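Acetylxylan esterase / glucomannan deacetylase (Cellvibrio japonicus, PDB 2W9X) removes acetyl groups from plant cell wall polysaccharides, deacetylating xylan and, with a large preference, glucomannan. Local coordinates at residues 144-148 and 180-185; 148-154 and 194-200; 154-160 and 173-179. The contacts are given in a common frame with arbitrary orientation. Where two conformers were deposited one is given. Numbering follows the deposited sequence.

Interaction 1 of 3, residues 144-148 and 180-185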
ATOM      1  N   GLN B 144      -0.073   7.669 -17.896  1.00 38.68           N
ATOM      2  CA  GLN B 144      -1.370   8.272 -17.624  1.00 38.42           C
ATOM      3  C   GLN B 144      -1.718   8.079 -16.150  1.00 38.53           C
ATOM      4  O   GLN B 144      -1.562   6.978 -15.597  1.00 38.92           O
ATOM      5  CB  GLN B 144      -2.454   7.645 -18.496  1.00 38.18           C
ATOM      6  CG  GLN B 144      -2.319   7.887 -19.992  1.00 38.57           C
ATOM      7  CD  GLN B 144      -3.461   7.257 -20.765  1.00 38.46           C
ATOM      8  OE1 GLN B 144      -4.144   6.352 -20.264  1.00 37.46           O
ATOM      9  NE2 GLN B 144      -3.681   7.732 -21.982  1.00 37.28           N
ATOM     10  N   ILE B 145      -2.170   9.163 -15.517  1.00 37.79           N
ATOM     11  CA  ILE B 145      -2.533   9.168 -14.103  1.00 37.37           C
ATOM     12  C   ILE B 145      -3.841   9.943 -13.900  1.00 37.26           C
ATOM     13  O   ILE B 145      -4.061  10.995 -14.510  1.00 36.84           O
ATOM     14  CB  ILE B 145      -1.398   9.757 -13.194  1.00 36.52           C
ATOM     15  CG1 ILE B 145      -1.763   9.613 -11.700  1.00 36.53           C
ATOM     16  CG2 ILE B 145      -1.066  11.210 -13.596  1.00 36.57           C
ATOM     17  CD1 ILE B 145      -0.548   9.694 -10.728  1.00 37.46           C
ATOM     18  N   GLU B 146      -4.711   9.405 -13.048  1.00 37.47           N
ATOM     19  CA  GLU B 146      -5.987  10.038 -12.761  1.00 37.01           C
ATOM     20  C   GLU B 146      -6.113  10.355 -11.286  1.00 37.66           C
ATOM     21  O   GLU B 146      -5.801   9.505 -10.436  1.00 38.64           O
ATOM     22  CB  GLU B 146      -7.149   9.143 -13.221  1.00 36.78           C
ATOM     23  CG  GLU B 146      -8.515   9.636 -12.761  1.00 35.52           C
ATOM     24  CD  GLU B 146      -9.669   8.971 -13.482  1.00 38.95           C
ATOM     25  OE1 GLU B 146      -9.406   8.227 -14.449  1.00 39.59           O
ATOM     26  OE2 GLU B 146     -10.836   9.210 -13.096  1.00 37.15           O
ATOM     27  N   PHE B 147      -6.569  11.571 -10.984  1.00 37.47           N
ATOM     28  CA  PHE B 147      -6.868  11.984  -9.605  1.00 37.61           C
ATOM     29  C   PHE B 147      -8.352  12.179  -9.426  1.00 37.63           C
ATOM     30  O   PHE B 147      -8.980  12.952 -10.146  1.00 38.22           O
ATOM     31  CB  PHE B 147      -6.112  13.264  -9.222  1.00 37.03           C
ATOM     32  CG  PHE B 147      -4.628  13.057  -9.099  1.00 37.16           C
ATOM     33  CD1 PHE B 147      -4.051  12.848  -7.860  1.00 36.05           C
ATOM     34  CD2 PHE B 147      -3.820  13.015 -10.240  1.00 36.33           C
ATOM     35  CE1 PHE B 147      -2.654  12.649  -7.729  1.00 36.26           C
ATOM     36  CE2 PHE B 147      -2.432  12.805 -10.125  1.00 38.01           C
ATOM     37  CZ  PHE B 147      -1.853  12.617  -8.861  1.00 36.20           C
ATOM     38  N   ILE B 148      -8.905  11.451  -8.463  1.00 37.92           N
ATOM     39  CA  ILE B 148     -10.332  11.500  -8.162  1.00 37.48           C
ATOM     40  C   ILE B 148     -10.448  12.038  -6.751  1.00 37.46           C
ATOM     41  O   ILE B 148      -9.730  11.589  -5.847  1.00 37.66           O
ATOM     42  CB  ILE B 148     -10.999  10.098  -8.252  1.00 36.79           C
ATOM     43  CG1 ILE B 148     -10.704   9.421  -9.608  1.00 37.19           C
ATOM     44  CG2 ILE B 148     -12.496  10.222  -8.024  1.00 37.17           C
ATOM     45  CD1 ILE B 148     -11.225   7.950  -9.715  1.00 37.02           C
ATOM     46  N   PHE B 180      -1.760  19.132  -6.020  1.00 38.88           N
ATOM     47  CA  PHE B 180      -0.805  18.020  -6.055  1.00 39.18           C
ATOM     48  C   PHE B 180      -0.930  17.071  -7.258  1.00 38.85           C
ATOM     49  O   PHE B 180       0.048  16.424  -7.637  1.00 38.73           O
ATOM     50  CB  PHE B 180      -0.838  17.237  -4.728  1.00 39.21           C
ATOM     51  CG  PHE B 180      -2.195  16.638  -4.397  1.00 39.33           C
ATOM     52  CD1 PHE B 180      -2.609  15.419  -4.976  1.00 37.61           C
ATOM     53  CD2 PHE B 180      -3.039  17.269  -3.478  1.00 39.81           C
ATOM     54  CE1 PHE B 180      -3.859  14.853  -4.668  1.00 39.00           C
ATOM     55  CE2 PHE B 180      -4.274  16.720  -3.157  1.00 41.07           C
ATOM     56  CZ  PHE B 180      -4.690  15.498  -3.762  1.00 39.79           C
ATOM     57  N   GLY B 181      -2.112  17.001  -7.866  1.00 38.76           N
ATOM     58  CA  GLY B 181      -2.355  16.096  -8.980  1.00 37.80           C
ATOM     59  C   GLY B 181      -1.598  16.439 -10.257  1.00 37.85           C
ATOM     60  O   GLY B 181      -0.784  15.635 -10.723  1.00 37.58           O
ATOM     61  N   PRO B 182      -1.866  17.618 -10.840  1.00 38.19           N
ATOM     62  CA  PRO B 182      -1.060  18.080 -11.993  1.00 38.55           C
ATOM     63  C   PRO B 182       0.445  18.108 -11.723  1.00 39.09           C
ATOM     64  O   PRO B 182       1.220  17.726 -12.598  1.00 38.96           O
ATOM     65  CB  PRO B 182      -1.613  19.480 -12.263  1.00 38.08           C
ATOM     66  CG  PRO B 182      -3.044  19.344 -11.873  1.00 37.60           C
ATOM     67  CD  PRO B 182      -2.952  18.574 -10.552  1.00 38.02           C
ATOM     68  N   LEU B 183       0.852  18.525 -10.520  1.00 39.61           N
ATOM     69  CA  LEU B 183       2.277  18.567 -10.163  1.00 40.08           C
ATOM     70  C   LEU B 183       2.894  17.173 -10.145  1.00 40.07           C
ATOM     71  O   LEU B 183       4.011  16.986 -10.631  1.00 40.61           O
ATOM     72  CB  LEU B 183       2.511  19.244  -8.805  1.00 40.22           C
ATOM     73  CG  LEU B 183       2.139  20.702  -8.546  1.00 40.20           C
ATOM     74  CD1 LEU B 183       2.519  21.039  -7.103  1.00 39.64           C
ATOM     75  CD2 LEU B 183       2.768  21.692  -9.563  1.00 39.12           C
ATOM     76  N   THR B 184       2.176  16.195  -9.591  1.00 39.60           N
ATOM     77  CA  THR B 184       2.632  14.803  -9.658  1.00 38.85           C
ATOM     78  C   THR B 184       2.755  14.288 -11.107  1.00 38.80           C
ATOM     79  O   THR B 184       3.774  13.712 -11.470  1.00 39.35           O
ATOM     80  CB  THR B 184       1.763  13.866  -8.775  1.00 38.85           C
ATOM     81  OG1 THR B 184       1.741  14.382  -7.433  1.00 38.03           O
ATOM     82  CG2 THR B 184       2.320  12.458  -8.735  1.00 36.89           C
ATOM     83  N   ALA B 185       1.727  14.490 -11.922  1.00 38.24           N
ATOM     84  CA  ALA B 185       1.752  14.020 -13.307  1.00 38.38           C
ATOM     85  C   ALA B 185       2.934  14.617 -14.101  1.00 38.30           C
ATOM     86  O   ALA B 185       3.588  13.931 -14.883  1.00 37.82           O
ATOM     87  CB  ALA B 185       0.455  14.346 -13.975  1.00 37.15           C
TER
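The ring of F147 dominates this contact. With chi1 at -69° (m) and chi2 at -98° it reaches from the strand to the first turn of helix 180-187 and lies flat against the backbone of G181, whose CA stands 3.4 Å from the F147 ring centroid and 8° off the ring normal, a clean CH-pi contact. G181 has to be small: a CB would sit only 3.1 Å from F147 CG and would run into P182 CD. The ring of F180, swung over by chi1 = 60° (p), meets F147 obliquely, CE1 to F147 CD1 at 3.8 Å with the planes at 68°. This is the flank of a parallel alpha/beta sheet of the SGNH-hydrolase type: strand 144-149 is covered by a helix running antiparallel to it, the short axes 8.9 Å apart at 169°. The m rotamer of T184 brings its OG1 to F180 O (2.7 Å), satisfying the hydroxyl within the helix, and T184 CB lies 3.8 Å from F147 CZ. Two residues back along the strand, I145 (t, t) sets CG2 against A185 CB at 3.5 Å. No hydrogen bond joins the segments; E146, pointing to the other face of the sheet, bonds W235 and Y219 instead.

Interaction 2 of 3, residues 148-154 and 194-200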
ATOM      1  N   ILE B 148      -8.905  11.451  -8.463  1.00 37.92           N
ATOM      2  CA  ILE B 148     -10.332  11.500  -8.162  1.00 37.48           C
ATOM      3  C   ILE B 148     -10.448  12.038  -6.751  1.00 37.46           C
ATOM      4  O   ILE B 148      -9.730  11.589  -5.847  1.00 37.66           O
ATOM      5  CB  ILE B 148     -10.999  10.098  -8.252  1.00 36.79           C
ATOM      6  CG1 ILE B 148     -10.704   9.421  -9.608  1.00 37.19           C
ATOM      7  CG2 ILE B 148     -12.496  10.222  -8.024  1.00 37.17           C
ATOM      8  CD1 ILE B 148     -11.225   7.950  -9.715  1.00 37.02           C
ATOM      9  N   GLY B 149     -11.330  13.010  -6.540  1.00 37.21           N
ATOM     10  CA  GLY B 149     -11.402  13.597  -5.206  1.00 36.99           C
ATOM     11  C   GLY B 149     -12.339  14.756  -4.994  1.00 37.20           C
ATOM     12  O   GLY B 149     -13.317  14.922  -5.718  1.00 37.00           O
ATOM     13  N   ASP B 150     -12.015  15.542  -3.971  1.00 37.61           N
ATOM     14  CA  ASP B 150     -12.847  16.607  -3.447  1.00 38.12           C
ATOM     15  C   ASP B 150     -12.086  17.927  -3.533  1.00 37.73           C
ATOM     16  O   ASP B 150     -11.244  18.067  -4.404  1.00 37.44           O
ATOM     17  CB  ASP B 150     -13.291  16.294  -1.997  1.00 38.99           C
ATOM     18  CG  ASP B 150     -12.118  16.012  -1.041  1.00 39.21           C
ATOM     19  OD1 ASP B 150     -10.946  16.403  -1.328  1.00 37.71           O
ATOM     20  OD2 ASP B 150     -12.390  15.369   0.019  1.00 40.18           O
ATOM     21  N   SER B 151     -12.380  18.876  -2.639  1.00 37.71           N
ATOM     22  CA  SER B 151     -11.736  20.206  -2.617  0.50 38.10           C
ATOM     23  C   SER B 151     -10.214  20.149  -2.568  1.00 38.36           C
ATOM     24  O   SER B 151      -9.530  20.954  -3.203  1.00 37.61           O
ATOM     25  CB  SER B 151     -12.208  21.028  -1.415  0.50 37.89           C
ATOM     26  OG  SER B 151     -13.615  21.067  -1.339  0.50 37.47           O
ATOM     27  N   PHE B 152      -9.687  19.215  -1.777  1.00 38.41           N
ATOM     28  CA  PHE B 152      -8.224  19.052  -1.681  1.00 38.92           C
ATOM     29  C   PHE B 152      -7.637  18.723  -3.049  1.00 38.85           C
ATOM     30  O   PHE B 152      -6.625  19.286  -3.450  1.00 39.11           O
ATOM     31  CB  PHE B 152      -7.852  17.937  -0.697  1.00 39.42           C
ATOM     32  CG  PHE B 152      -8.249  18.196   0.728  1.00 40.25           C
ATOM     33  CD1 PHE B 152      -8.666  19.454   1.159  1.00 40.15           C
ATOM     34  CD2 PHE B 152      -8.164  17.166   1.669  1.00 41.47           C
ATOM     35  CE1 PHE B 152      -9.016  19.678   2.508  1.00 41.25           C
ATOM     36  CE2 PHE B 152      -8.507  17.386   3.021  1.00 42.51           C
ATOM     37  CZ  PHE B 152      -8.918  18.640   3.434  1.00 40.21           C
ATOM     38  N   THR B 153      -8.294  17.831  -3.791  1.00 38.85           N
ATOM     39  CA  THR B 153      -7.809  17.454  -5.130  1.00 38.13           C
ATOM     40  C   THR B 153      -7.975  18.578  -6.173  1.00 38.59           C
ATOM     41  O   THR B 153      -7.085  18.783  -7.025  1.00 38.95           O
ATOM     42  CB  THR B 153      -8.475  16.121  -5.606  1.00 37.86           C
ATOM     43  OG1 THR B 153      -8.130  15.067  -4.699  1.00 37.10           O
ATOM     44  CG2 THR B 153      -8.018  15.750  -6.992  1.00 36.61           C
ATOM     45  N   VAL B 154      -9.097  19.295  -6.101  1.00 38.23           N
ATOM     46  CA  VAL B 154      -9.351  20.489  -6.935  1.00 37.79           C
ATOM     47  C   VAL B 154      -8.272  21.582  -6.752  1.00 38.49           C
ATOM     48  O   VAL B 154      -7.901  22.263  -7.709  1.00 38.49           O
ATOM     49  CB  VAL B 154     -10.728  21.128  -6.601  1.00 37.71           C
ATOM     50  CG1 VAL B 154     -10.897  22.489  -7.289  1.00 36.66           C
ATOM     51  CG2 VAL B 154     -11.917  20.183  -6.948  1.00 35.66           C
ATOM     52  N   ILE B 194      -8.183  15.206 -13.687  1.00 37.63           N
ATOM     53  CA  ILE B 194      -8.485  15.573 -12.296  1.00 37.61           C
ATOM     54  C   ILE B 194     -10.003  15.594 -12.145  1.00 38.01           C
ATOM     55  O   ILE B 194     -10.653  16.619 -12.313  1.00 38.42           O
ATOM     56  CB  ILE B 194      -7.871  16.943 -11.872  1.00 37.60           C
ATOM     57  CG1 ILE B 194      -6.391  17.056 -12.294  1.00 36.88           C
ATOM     58  CG2 ILE B 194      -8.071  17.194 -10.366  1.00 36.54           C
ATOM     59  CD1 ILE B 194      -5.428  16.033 -11.631  1.00 36.35           C
ATOM     60  N   ASN B 195     -10.563  14.439 -11.827  1.00 37.71           N
ATOM     61  CA  ASN B 195     -12.001  14.326 -11.659  1.00 37.45           C
ATOM     62  C   ASN B 195     -12.365  14.502 -10.192  1.00 37.61           C
ATOM     63  O   ASN B 195     -12.563  13.539  -9.448  1.00 37.82           O
ATOM     64  CB  ASN B 195     -12.474  13.005 -12.248  1.00 37.01           C
ATOM     65  CG  ASN B 195     -12.200  12.928 -13.731  1.00 38.12           C
ATOM     66  OD1 ASN B 195     -12.390  13.915 -14.458  1.00 37.77           O
ATOM     67  ND2 ASN B 195     -11.720  11.778 -14.191  1.00 39.94           N
ATOM     68  N   ALA B 196     -12.408  15.764  -9.792  1.00 37.75           N
ATOM     69  CA  ALA B 196     -12.671  16.149  -8.425  1.00 37.83           C
ATOM     70  C   ALA B 196     -13.697  17.273  -8.407  1.00 37.79           C
ATOM     71  O   ALA B 196     -13.787  18.041  -9.344  1.00 36.87           O
ATOM     72  CB  ALA B 196     -11.370  16.615  -7.753  1.00 37.30           C
ATOM     73  N   SER B 197     -14.434  17.384  -7.309  1.00 37.50           N
ATOM     74  CA  SER B 197     -15.422  18.433  -7.155  1.00 37.33           C
ATOM     75  C   SER B 197     -15.503  18.739  -5.678  1.00 36.85           C
ATOM     76  O   SER B 197     -15.554  17.816  -4.873  1.00 36.11           O
ATOM     77  CB  SER B 197     -16.787  17.943  -7.676  1.00 37.25           C
ATOM     78  OG  SER B 197     -17.715  19.007  -7.732  1.00 38.50           O
ATOM     79  N   SER B 198     -15.485  20.026  -5.330  1.00 36.64           N
ATOM     80  CA  SER B 198     -15.390  20.461  -3.938  1.00 36.45           C
ATOM     81  C   SER B 198     -16.626  20.137  -3.105  1.00 36.55           C
ATOM     82  O   SER B 198     -17.746  20.351  -3.550  1.00 36.35           O
ATOM     83  CB  SER B 198     -15.108  21.972  -3.851  1.00 36.26           C
ATOM     84  OG  SER B 198     -13.847  22.299  -4.401  1.00 35.63           O
ATOM     85  N   GLY B 199     -16.404  19.647  -1.885  1.00 36.81           N
ATOM     86  CA  GLY B 199     -17.494  19.368  -0.948  1.00 36.90           C
ATOM     87  C   GLY B 199     -18.024  17.942  -0.988  1.00 36.84           C
ATOM     88  O   GLY B 199     -18.828  17.549  -0.131  1.00 36.53           O
ATOM     89  N   PHE B 200     -17.560  17.148  -1.951  1.00 37.07           N
ATOM     90  CA  PHE B 200     -18.186  15.835  -2.202  1.00 36.55           C
ATOM     91  C   PHE B 200     -17.446  14.681  -1.508  1.00 36.50           C
ATOM     92  O   PHE B 200     -16.233  14.748  -1.273  1.00 35.99           O
ATOM     93  CB  PHE B 200     -18.384  15.563  -3.711  1.00 36.41           C
ATOM     94  CG  PHE B 200     -19.511  16.368  -4.341  1.00 37.72           C
ATOM     95  CD1 PHE B 200     -20.827  15.914  -4.287  1.00 36.56           C
ATOM     96  CD2 PHE B 200     -19.243  17.596  -4.984  1.00 36.71           C
ATOM     97  CE1 PHE B 200     -21.878  16.661  -4.856  1.00 37.16           C
ATOM     98  CE2 PHE B 200     -20.266  18.350  -5.551  1.00 36.41           C
ATOM     99  CZ  PHE B 200     -21.594  17.880  -5.496  1.00 37.06           C
TER
HETATM  100  O   HOH W   1     -14.428  13.806   0.602  1.00 22.03           O
HETATM  101  O   HOH W   2     -14.057  18.955  -0.077  1.00 38.79           O
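Here two neighbouring parallel strands, 144-149 and 191-196, end side by side at their C-termini, and the loops that follow contribute S151 and G199 to the active site of this SGNH-type esterase. The last two bridges of the pairing, I148 with N195 and G149 with A196, carry the bonds G149 N to N195 O (3.2 Å) and S197 N to G149 O (3.1 Å). Because G149 has no side chain, T153 OG1 can sit close over it, where a CB would clash, as the chain turns into helix 151-154. D150 is the N-cap, its OD1 accepting from F152 N at 3.1 Å. That turn presents S151, the inferred nucleophile. Across from it, S197 to F200 form a type II turn; one water lies 2.5 Å from S151 OG and accepts from G199 N at 3.0 Å, consistent with an oxyanion hole, G199 being by similarity a transition-state stabiliser. A glycerol also bonds S151 OG and G199 O. A196 CB packs against T153 CG2 (3.5 Å) and V154 CG2 (3.7 Å). H336 and N247, the latter also a proposed stabiliser, lie close by; D150 touches helix 246-249, F200 rests on helix 215-218, and I148 packs onto strand 239-243, the next strand of the sheet.

Interaction 3 of 3, residues 154-160 and 173-179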
ATOM      1  N   VAL B 154      -9.097  19.295  -6.101  1.00 38.23           N
ATOM      2  CA  VAL B 154      -9.351  20.489  -6.935  1.00 37.79           C
ATOM      3  C   VAL B 154      -8.272  21.582  -6.752  1.00 38.49           C
ATOM      4  O   VAL B 154      -7.901  22.263  -7.709  1.00 38.49           O
ATOM      5  CB  VAL B 154     -10.728  21.128  -6.601  1.00 37.71           C
ATOM      6  CG1 VAL B 154     -10.897  22.489  -7.289  1.00 36.66           C
ATOM      7  CG2 VAL B 154     -11.917  20.183  -6.948  1.00 35.66           C
ATOM      8  N   GLY B 155      -7.801  21.772  -5.522  1.00 38.22           N
ATOM      9  CA  GLY B 155      -6.931  22.913  -5.205  1.00 37.92           C
ATOM     10  C   GLY B 155      -7.718  24.124  -4.713  1.00 37.74           C
ATOM     11  O   GLY B 155      -7.294  25.259  -4.870  1.00 37.80           O
ATOM     12  N   TYR B 156      -8.891  23.861  -4.148  1.00 37.52           N
ATOM     13  CA  TYR B 156      -9.734  24.847  -3.471  1.00 37.58           C
ATOM     14  C   TYR B 156      -8.953  25.849  -2.643  1.00 36.99           C
ATOM     15  O   TYR B 156      -8.351  25.483  -1.618  1.00 36.64           O
ATOM     16  CB  TYR B 156     -10.673  24.091  -2.543  1.00 37.35           C
ATOM     17  CG  TYR B 156     -11.683  24.864  -1.710  1.00 38.18           C
ATOM     18  CD1 TYR B 156     -13.044  24.750  -1.976  1.00 38.16           C
ATOM     19  CD2 TYR B 156     -11.295  25.602  -0.578  1.00 37.62           C
ATOM     20  CE1 TYR B 156     -13.997  25.391  -1.179  1.00 37.48           C
ATOM     21  CE2 TYR B 156     -12.239  26.254   0.217  1.00 35.75           C
ATOM     22  CZ  TYR B 156     -13.586  26.135  -0.095  1.00 37.95           C
ATOM     23  OH  TYR B 156     -14.521  26.770   0.689  1.00 39.08           O
ATOM     24  N   GLY B 157      -9.015  27.109  -3.077  1.00 36.11           N
ATOM     25  CA  GLY B 157      -8.420  28.250  -2.394  1.00 36.02           C
ATOM     26  C   GLY B 157      -6.930  28.129  -2.131  1.00 36.72           C
ATOM     27  O   GLY B 157      -6.426  28.765  -1.205  1.00 36.08           O
ATOM     28  N   ASN B 158      -6.219  27.345  -2.951  1.00 36.79           N
ATOM     29  CA  ASN B 158      -4.848  26.954  -2.590  1.00 37.83           C
ATOM     30  C   ASN B 158      -3.820  28.100  -2.662  1.00 37.89           C
ATOM     31  O   ASN B 158      -2.848  28.108  -1.896  1.00 38.84           O
ATOM     32  CB  ASN B 158      -4.377  25.686  -3.340  1.00 37.05           C
ATOM     33  CG  ASN B 158      -4.325  25.867  -4.867  1.00 38.84           C
ATOM     34  OD1 ASN B 158      -4.707  26.901  -5.397  1.00 38.30           O
ATOM     35  ND2 ASN B 158      -3.830  24.846  -5.565  1.00 37.65           N
ATOM     36  N   THR B 159      -4.039  29.067  -3.554  1.00 38.38           N
ATOM     37  CA  THR B 159      -3.111  30.197  -3.683  1.00 38.78           C
ATOM     38  C   THR B 159      -3.550  31.422  -2.874  1.00 38.71           C
ATOM     39  O   THR B 159      -2.968  32.488  -3.007  1.00 38.46           O
ATOM     40  CB  THR B 159      -2.913  30.639  -5.157  1.00 38.61           C
ATOM     41  OG1 THR B 159      -4.123  31.244  -5.627  1.00 38.78           O
ATOM     42  CG2 THR B 159      -2.546  29.439  -6.044  1.00 38.63           C
ATOM     43  N   SER B 160      -4.592  31.286  -2.065  1.00 39.15           N
ATOM     44  CA  SER B 160      -5.024  32.405  -1.230  1.00 39.73           C
ATOM     45  C   SER B 160      -4.037  32.608  -0.089  1.00 40.01           C
ATOM     46  O   SER B 160      -3.664  31.635   0.577  1.00 40.54           O
ATOM     47  CB  SER B 160      -6.416  32.165  -0.650  1.00 39.89           C
ATOM     48  OG  SER B 160      -6.783  33.258   0.181  1.00 39.94           O
ATOM     49  N   THR B 173      -8.648  32.398  -6.309  1.00 38.11           N
ATOM     50  CA  THR B 173      -7.456  31.861  -5.679  1.00 37.45           C
ATOM     51  C   THR B 173      -7.330  30.350  -5.870  1.00 37.65           C
ATOM     52  O   THR B 173      -6.327  29.751  -5.486  1.00 38.27           O
ATOM     53  CB  THR B 173      -7.369  32.255  -4.185  1.00 37.60           C
ATOM     54  OG1 THR B 173      -8.552  31.826  -3.490  1.00 37.83           O
ATOM     55  CG2 THR B 173      -7.186  33.774  -4.028  1.00 36.31           C
ATOM     56  N   THR B 174      -8.333  29.740  -6.490  1.00 37.58           N
ATOM     57  CA  THR B 174      -8.304  28.303  -6.764  1.00 37.68           C
ATOM     58  C   THR B 174      -7.484  28.065  -8.041  1.00 38.40           C
ATOM     59  O   THR B 174      -7.848  28.534  -9.123  1.00 39.37           O
ATOM     60  CB  THR B 174      -9.745  27.685  -6.832  1.00 37.55           C
ATOM     61  OG1 THR B 174     -10.394  27.816  -5.560  1.00 35.84           O
ATOM     62  CG2 THR B 174      -9.703  26.200  -7.218  1.00 36.14           C
ATOM     63  N   ASN B 175      -6.349  27.380  -7.898  1.00 38.93           N
ATOM     64  CA  ASN B 175      -5.516  27.048  -9.054  1.00 38.37           C
ATOM     65  C   ASN B 175      -5.258  25.545  -9.099  1.00 38.59           C
ATOM     66  O   ASN B 175      -4.351  25.027  -8.422  1.00 37.70           O
ATOM     67  CB  ASN B 175      -4.202  27.836  -9.043  1.00 38.82           C
ATOM     68  CG  ASN B 175      -3.386  27.645 -10.323  1.00 39.39           C
ATOM     69  OD1 ASN B 175      -3.460  26.607 -10.976  1.00 38.93           O
ATOM     70  ND2 ASN B 175      -2.586  28.648 -10.667  1.00 35.32           N
ATOM     71  N   SER B 176      -6.045  24.854  -9.924  1.00 37.51           N
ATOM     72  CA  SER B 176      -5.978  23.407  -9.989  1.00 37.68           C
ATOM     73  C   SER B 176      -4.627  22.886 -10.473  1.00 37.81           C
ATOM     74  O   SER B 176      -4.232  21.777 -10.125  1.00 37.85           O
ATOM     75  CB  SER B 176      -7.109  22.862 -10.870  1.00 37.94           C
ATOM     76  OG  SER B 176      -8.362  23.035 -10.221  1.00 37.60           O
ATOM     77  N   GLN B 177      -3.933  23.688 -11.277  1.00 37.81           N
ATOM     78  CA  GLN B 177      -2.674  23.281 -11.882  1.00 38.07           C
ATOM     79  C   GLN B 177      -1.530  23.311 -10.874  1.00 38.70           C
ATOM     80  O   GLN B 177      -0.453  22.743 -11.117  1.00 38.51           O
ATOM     81  CB  GLN B 177      -2.342  24.163 -13.091  1.00 37.91           C
ATOM     82  CG  GLN B 177      -3.383  24.131 -14.216  1.00 36.77           C
ATOM     83  CD  GLN B 177      -3.621  22.744 -14.802  1.00 35.63           C
ATOM     84  OE1 GLN B 177      -4.608  22.528 -15.496  1.00 37.43           O
ATOM     85  NE2 GLN B 177      -2.720  21.812 -14.542  1.00 34.11           N
ATOM     86  N   MET B 178      -1.765  23.975  -9.744  1.00 39.14           N
ATOM     87  CA  MET B 178      -0.816  23.941  -8.625  1.00 40.37           C
ATOM     88  C   MET B 178      -1.199  22.996  -7.488  1.00 39.27           C
ATOM     89  O   MET B 178      -0.435  22.837  -6.528  1.00 38.08           O
ATOM     90  CB  MET B 178      -0.542  25.336  -8.120  1.00 39.85           C
ATOM     91  CG  MET B 178       0.207  26.064  -9.188  1.00 40.36           C
ATOM     92  SD  MET B 178       0.864  27.538  -8.593  1.00 48.11           S
ATOM     93  CE  MET B 178      -0.640  28.449  -8.330  1.00 46.64           C
ATOM     94  N   ALA B 179      -2.359  22.351  -7.615  1.00 38.27           N
ATOM     95  CA  ALA B 179      -2.713  21.274  -6.705  1.00 38.49           C
ATOM     96  C   ALA B 179      -1.777  20.082  -6.956  1.00 38.54           C
ATOM     97  O   ALA B 179      -1.119  20.006  -7.990  1.00 36.45           O
ATOM     98  CB  ALA B 179      -4.185  20.879  -6.874  1.00 38.20           C
TER
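T173 starts the contact with its carbonyl: T173 O accepts from T159 N (3.1 Å) and T159 OG1 (2.7 Å), while its own hydroxyl bonds back to E169 O. T174 turns OG1 to G157 N (2.9 Å), holding the type II turn G155-N158; the same oxygen also bonds L170 O. At N175 the backbone is gripped at both ends by one side-chain amide, N175 N giving to N158 OD1 (3.0 Å) and N158 ND2 giving to N175 O (2.9 Å), while N175 OD1 closes an Asx turn with Q177 N. Next, S176 OG donates to V154 O at 2.7 Å, at the end of the nucleophile helix. A179 CB finally sits 3.8 Å from G155 CA, an approach the missing side chain allows; separately, phi of 92° at G155 would jam a CB against the preceding carbonyl. The CA-to-CB bond of Y156 points away from 173-179; its ring stacks on H336 and its OH bonds H334 ND1. The two loops thus tie helix 151-154 to helices 167-173 and 180-187, with D342 of helix 339-354 also bonding N158.

How the interactions relate
All three contacts lie close together in the GDSL-type domain. The centres of interactions 1 and 2 are about 12 Å apart. Those of interactions 1 and 3 are about 14 Å apart, and those of interactions 2 and 3 about 11 Å. Interactions 1 and 2 both use strand 144-149, meeting at I148 and crossing along the chain, since helix 180-187 precedes strand 191-196; F180 packs on F152 and T153. Interaction 3 is nested inside the loops closed by both others. It shares V154 with interaction 2, where S151 O lies 3.1 Å from Y156 N, and touches interaction 1 through P182 and L183. The chain therefore leaves the sheet after G149, just before the nucleophile, loops out, and returns through a helix to the adjoining strand, bringing S151 and G199 together.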